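Long-range contact in L-glyceraldehyde 3-phosphate reductase (Clostridium beijerinckii, PDB 6HG6), which probably reduces aldehydes such as furfural and methylglyoxal with NADPH, as an aldo-keto reductase built on a TIM barrel: residues Tyr42-Phe50 with Asn76-Leu85. Sequence-based numbering, arbitrary orientation.
Sequences YNNMKELCF and NFGRILRDDL. With EDO (1,2-ethanediol), chain E.
Segments 42-50 and 76-85, parts of helices 42-54 and 72-85, pack at a crossing angle of -69°, their axes 10.4 Å apart at closest approach, with Lys-46 and Ile-80 nearest in the backbone. Tyr-42 fits as a knob among Asn-76, Arg-79, Ile-80 and Asp-83. Its ring swings across to the second helix because CG stands anti to the backbone N (chi1 -174°). Over one ring face the extended Arg-79 side chain lays its guanidinium almost parallel, in a cation-pi stack with Arg-79 CZ 3.7 Å from the centroid of the Tyr-42 ring. The Tyr-42 OH ends 3.0 Å from Asp-83 OD2, with the carboxylate turned nearly perpendicular to the ring. These are the first two helices of the TIM barrel, neighbours on its outer wall behind strands 28-31 and 59-61. Deeper in, Ile-80 is the reciprocal knob: its CD1 lies 4.0 Å from Met-45 CB, while CG1 meets Lys-46 CG. Cys-49 SG approaches the edge of the Phe-77 ring, 4.0 Å from Phe-77 CE1. Near the C-terminal end of helix 72-85, Phe-50 CZ lies 3.6 Å from Asp-84 CB, at the edge of the ring, which stacks on Tyr-3. On the Tyr-42 side, Met-45 SD and CE border the Asn-76 amide, whose ND2 donates to Phe-36 O and to a bound 1,2-ethanediol.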
loop_
_atom_site.group_PDB
_atom_site.type_symbol
_atom_site.label_atom_id
_atom_site.label_comp_id
_atom_site.label_asym_id
_atom_site.label_seq_id
_atom_site.Cartn_x
_atom_site.Cartn_y
_atom_site.Cartn_z
ATOM N N TYR A 42 -14.944 16.488 2.176
ATOM C CA TYR A 42 -15.199 15.483 3.233
ATOM C C TYR A 42 -16.223 14.423 2.780
ATOM O O TYR A 42 -16.007 13.226 3.060
ATOM C CB TYR A 42 -15.615 16.170 4.527
ATOM C CG TYR A 42 -15.740 15.167 5.635
ATOM C CD1 TYR A 42 -14.629 14.480 6.079
ATOM C CD2 TYR A 42 -16.972 14.853 6.178
ATOM C CE1 TYR A 42 -14.726 13.534 7.083
ATOM C CE2 TYR A 42 -17.091 13.903 7.177
ATOM C CZ TYR A 42 -15.963 13.245 7.631
ATOM O OH TYR A 42 -16.056 12.297 8.618
ATOM N N ASN A 43 -17.326 14.833 2.169
ATOM C CA ASN A 43 -18.347 13.872 1.656
ATOM C C ASN A 43 -17.719 12.925 0.617
ATOM O O ASN A 43 -18.044 11.720 0.673
ATOM C CB ASN A 43 -19.617 14.572 1.191
ATOM C CG ASN A 43 -20.409 15.147 2.353
ATOM O OD1 ASN A 43 -21.055 16.188 2.218
ATOM N ND2 ASN A 43 -20.367 14.501 3.505
ATOM N N ASN A 44 -16.804 13.396 -0.244
ATOM C CA ASN A 44 -16.143 12.510 -1.234
ATOM C C ASN A 44 -15.225 11.523 -0.502
ATOM O O ASN A 44 -15.219 10.357 -0.884
ATOM C CB ASN A 44 -15.346 13.245 -2.304
ATOM C CG ASN A 44 -14.953 12.313 -3.434
ATOM O OD1 ASN A 44 -15.805 11.748 -4.129
ATOM N ND2 ASN A 44 -13.659 12.118 -3.623
ATOM N N MET A 45 -14.451 11.971 0.494
ATOM C CA MET A 45 -13.529 11.063 1.223
ATOM C C MET A 45 -14.343 9.958 1.893
ATOM O O MET A 45 -13.912 8.801 1.830
ATOM C CB MET A 45 -12.750 11.798 2.315
ATOM C CG MET A 45 -11.829 12.835 1.745
ATOM S SD MET A 45 -10.836 13.580 3.072
ATOM C CE MET A 45 -11.746 15.076 3.398
ATOM N N LYS A 46 -15.434 10.318 2.563
ATOM C CA LYS A 46 -16.321 9.315 3.212
ATOM C C LYS A 46 -16.798 8.320 2.178
ATOM O O LYS A 46 -16.691 7.124 2.446
ATOM C CB LYS A 46 -17.555 9.930 3.867
ATOM C CG LYS A 46 -17.336 10.471 5.264
ATOM C CD LYS A 46 -18.440 11.375 5.727
ATOM C CE LYS A 46 -19.826 10.821 5.545
ATOM N NZ LYS A 46 -20.860 11.875 5.703
ATOM N N GLU A 47 -17.312 8.798 1.046
ATOM C CA GLU A 47 -17.870 7.913 -0.001
ATOM C C GLU A 47 -16.779 7.003 -0.528
ATOM O O GLU A 47 -17.082 5.829 -0.831
ATOM C CB GLU A 47 -18.555 8.710 -1.114
ATOM C CG GLU A 47 -19.838 9.307 -0.627
ATOM C CD GLU A 47 -20.845 8.293 -0.091
ATOM O OE1 GLU A 47 -21.019 7.239 -0.749
ATOM O OE2 GLU A 47 -21.446 8.551 1.002
ATOM N N LEU A 48 -15.543 7.478 -0.624
ATOM C CA LEU A 48 -14.453 6.616 -1.139
ATOM C C LEU A 48 -14.207 5.480 -0.135
ATOM O O LEU A 48 -14.099 4.316 -0.561
ATOM C CB LEU A 48 -13.161 7.409 -1.364
ATOM C CG LEU A 48 -13.149 8.326 -2.573
ATOM C CD1 LEU A 48 -11.849 9.136 -2.606
ATOM C CD2 LEU A 48 -13.299 7.515 -3.832
ATOM N N CYS A 49 -14.156 5.802 1.143
ATOM C CA CYS A 49 -13.917 4.793 2.207
ATOM C C CYS A 49 -15.072 3.795 2.252
ATOM O O CYS A 49 -14.797 2.614 2.325
ATOM C CB CYS A 49 -13.719 5.454 3.555
ATOM S SG CYS A 49 -12.130 6.322 3.630
ATOM N N PHE A 50 -16.301 4.281 2.246
ATOM C CA PHE A 50 -17.512 3.457 2.292
ATOM C C PHE A 50 -17.515 2.542 1.067
ATOM O O PHE A 50 -17.838 1.345 1.200
ATOM C CB PHE A 50 -18.772 4.320 2.318
ATOM C CG PHE A 50 -18.896 5.224 3.522
ATOM C CD1 PHE A 50 -18.232 4.957 4.707
ATOM C CD2 PHE A 50 -19.833 6.250 3.496
ATOM C CE1 PHE A 50 -18.364 5.800 5.806
ATOM C CE2 PHE A 50 -20.002 7.062 4.605
ATOM C CZ PHE A 50 -19.291 6.818 5.758
ATOM N N ASN A 76 -8.413 13.471 8.727
ATOM C CA ASN A 76 -9.649 13.208 7.969
ATOM C C ASN A 76 -10.129 11.763 8.221
ATOM O O ASN A 76 -11.346 11.574 8.459
ATOM C CB ASN A 76 -9.456 13.557 6.501
ATOM C CG ASN A 76 -9.505 15.051 6.263
ATOM O OD1 ASN A 76 -10.277 15.766 6.928
ATOM N ND2 ASN A 76 -8.832 15.514 5.219
ATOM N N PHE A 77 -9.239 10.793 8.147
ATOM C CA PHE A 77 -9.598 9.377 8.378
ATOM C C PHE A 77 -10.076 9.230 9.832
ATOM O O PHE A 77 -11.049 8.509 10.100
ATOM C CB PHE A 77 -8.426 8.456 8.077
ATOM C CG PHE A 77 -8.864 7.017 8.023
ATOM C CD1 PHE A 77 -9.753 6.607 7.045
ATOM C CD2 PHE A 77 -8.392 6.099 8.929
ATOM C CE1 PHE A 77 -10.146 5.287 6.955
ATOM C CE2 PHE A 77 -8.795 4.770 8.838
ATOM C CZ PHE A 77 -9.680 4.377 7.870
ATOM N N GLY A 78 -9.460 9.983 10.745
ATOM C CA GLY A 78 -9.889 9.973 12.153
ATOM C C GLY A 78 -11.337 10.405 12.269
ATOM O O GLY A 78 -12.090 9.832 13.054
ATOM N N ARG A 79 -11.731 11.429 11.521
ATOM C CA ARG A 79 -13.113 11.927 11.527
ATOM C C ARG A 79 -14.038 10.881 10.897
ATOM O O ARG A 79 -15.165 10.710 11.382
ATOM C CB ARG A 79 -13.210 13.261 10.800
ATOM C CG ARG A 79 -14.578 13.894 10.903
ATOM C CD ARG A 79 -14.538 15.229 10.152
ATOM N NE ARG A 79 -15.856 15.804 10.054
ATOM C CZ ARG A 79 -16.171 16.801 9.218
ATOM N NH1 ARG A 79 -15.254 17.306 8.397
ATOM N NH2 ARG A 79 -17.413 17.254 9.191
ATOM N N ILE A 80 -13.610 10.223 9.831
ATOM C CA ILE A 80 -14.468 9.200 9.187
ATOM C C ILE A 80 -14.677 8.034 10.181
ATOM O O ILE A 80 -15.827 7.510 10.289
ATOM C CB ILE A 80 -13.815 8.788 7.868
ATOM C CG1 ILE A 80 -13.851 9.962 6.876
ATOM C CG2 ILE A 80 -14.528 7.545 7.312
ATOM C CD1 ILE A 80 -12.925 9.783 5.717
ATOM N N LEU A 81 -13.630 7.674 10.900
ATOM C CA LEU A 81 -13.716 6.622 11.949
ATOM C C LEU A 81 -14.703 7.053 13.023
ATOM O O LEU A 81 -15.702 6.342 13.243
ATOM C CB LEU A 81 -12.344 6.356 12.561
ATOM C CG LEU A 81 -11.430 5.540 11.679
ATOM C CD1 LEU A 81 -10.005 5.681 12.163
ATOM C CD2 LEU A 81 -11.889 4.084 11.639
ATOM N N ARG A 82 -14.526 8.248 13.563
ATOM C CA ARG A 82 -15.388 8.748 14.655
ATOM C C ARG A 82 -16.845 8.776 14.184
ATOM O O ARG A 82 -17.742 8.421 14.963
ATOM C CB ARG A 82 -14.837 10.123 15.058
ATOM C CG ARG A 82 -15.584 10.902 16.123
ATOM C CD ARG A 82 -14.685 11.983 16.740
ATOM N NE ARG A 82 -13.826 12.734 15.808
ATOM C CZ ARG A 82 -12.489 12.576 15.635
ATOM N NH1 ARG A 82 -11.860 13.310 14.734
ATOM N NH2 ARG A 82 -11.772 11.700 16.332
ATOM N N ASP A 83 -17.101 9.248 12.969
ATOM C CA ASP A 83 -18.477 9.511 12.517
ATOM C C ASP A 83 -19.178 8.236 12.039
ATOM O O ASP A 83 -20.396 8.168 12.177
ATOM C CB ASP A 83 -18.464 10.516 11.370
ATOM C CG ASP A 83 -18.127 11.943 11.777
ATOM O OD1 ASP A 83 -17.949 12.179 13.009
ATOM O OD2 ASP A 83 -18.064 12.826 10.834
ATOM N N ASP A 84 -18.454 7.286 11.462
ATOM C CA ASP A 84 -19.131 6.157 10.785
ATOM C C ASP A 84 -18.364 4.840 10.844
ATOM O O ASP A 84 -19.040 3.810 10.867
ATOM C CB ASP A 84 -19.337 6.503 9.315
ATOM C CG ASP A 84 -20.446 7.527 9.097
ATOM O OD1 ASP A 84 -21.679 7.135 9.235
ATOM O OD2 ASP A 84 -20.084 8.730 8.840
ATOM N N LEU A 85 -17.049 4.836 10.705
ATOM C CA LEU A 85 -16.339 3.545 10.511
ATOM C C LEU A 85 -15.847 2.922 11.816
ATOM O O LEU A 85 -15.498 1.729 11.742
ATOM C CB LEU A 85 -15.139 3.736 9.594
ATOM C CG LEU A 85 -15.382 3.725 8.102
ATOM C CD1 LEU A 85 -14.020 3.662 7.416
ATOM C CD2 LEU A 85 -16.270 2.567 7.678
HETATM C C1 EDO E . -12.478 18.143 5.193
HETATM O O1 EDO E . -12.672 17.530 6.456
HETATM C C2 EDO E . -11.196 18.880 5.084
HETATM O O2 EDO E . -10.203 18.236 4.299
#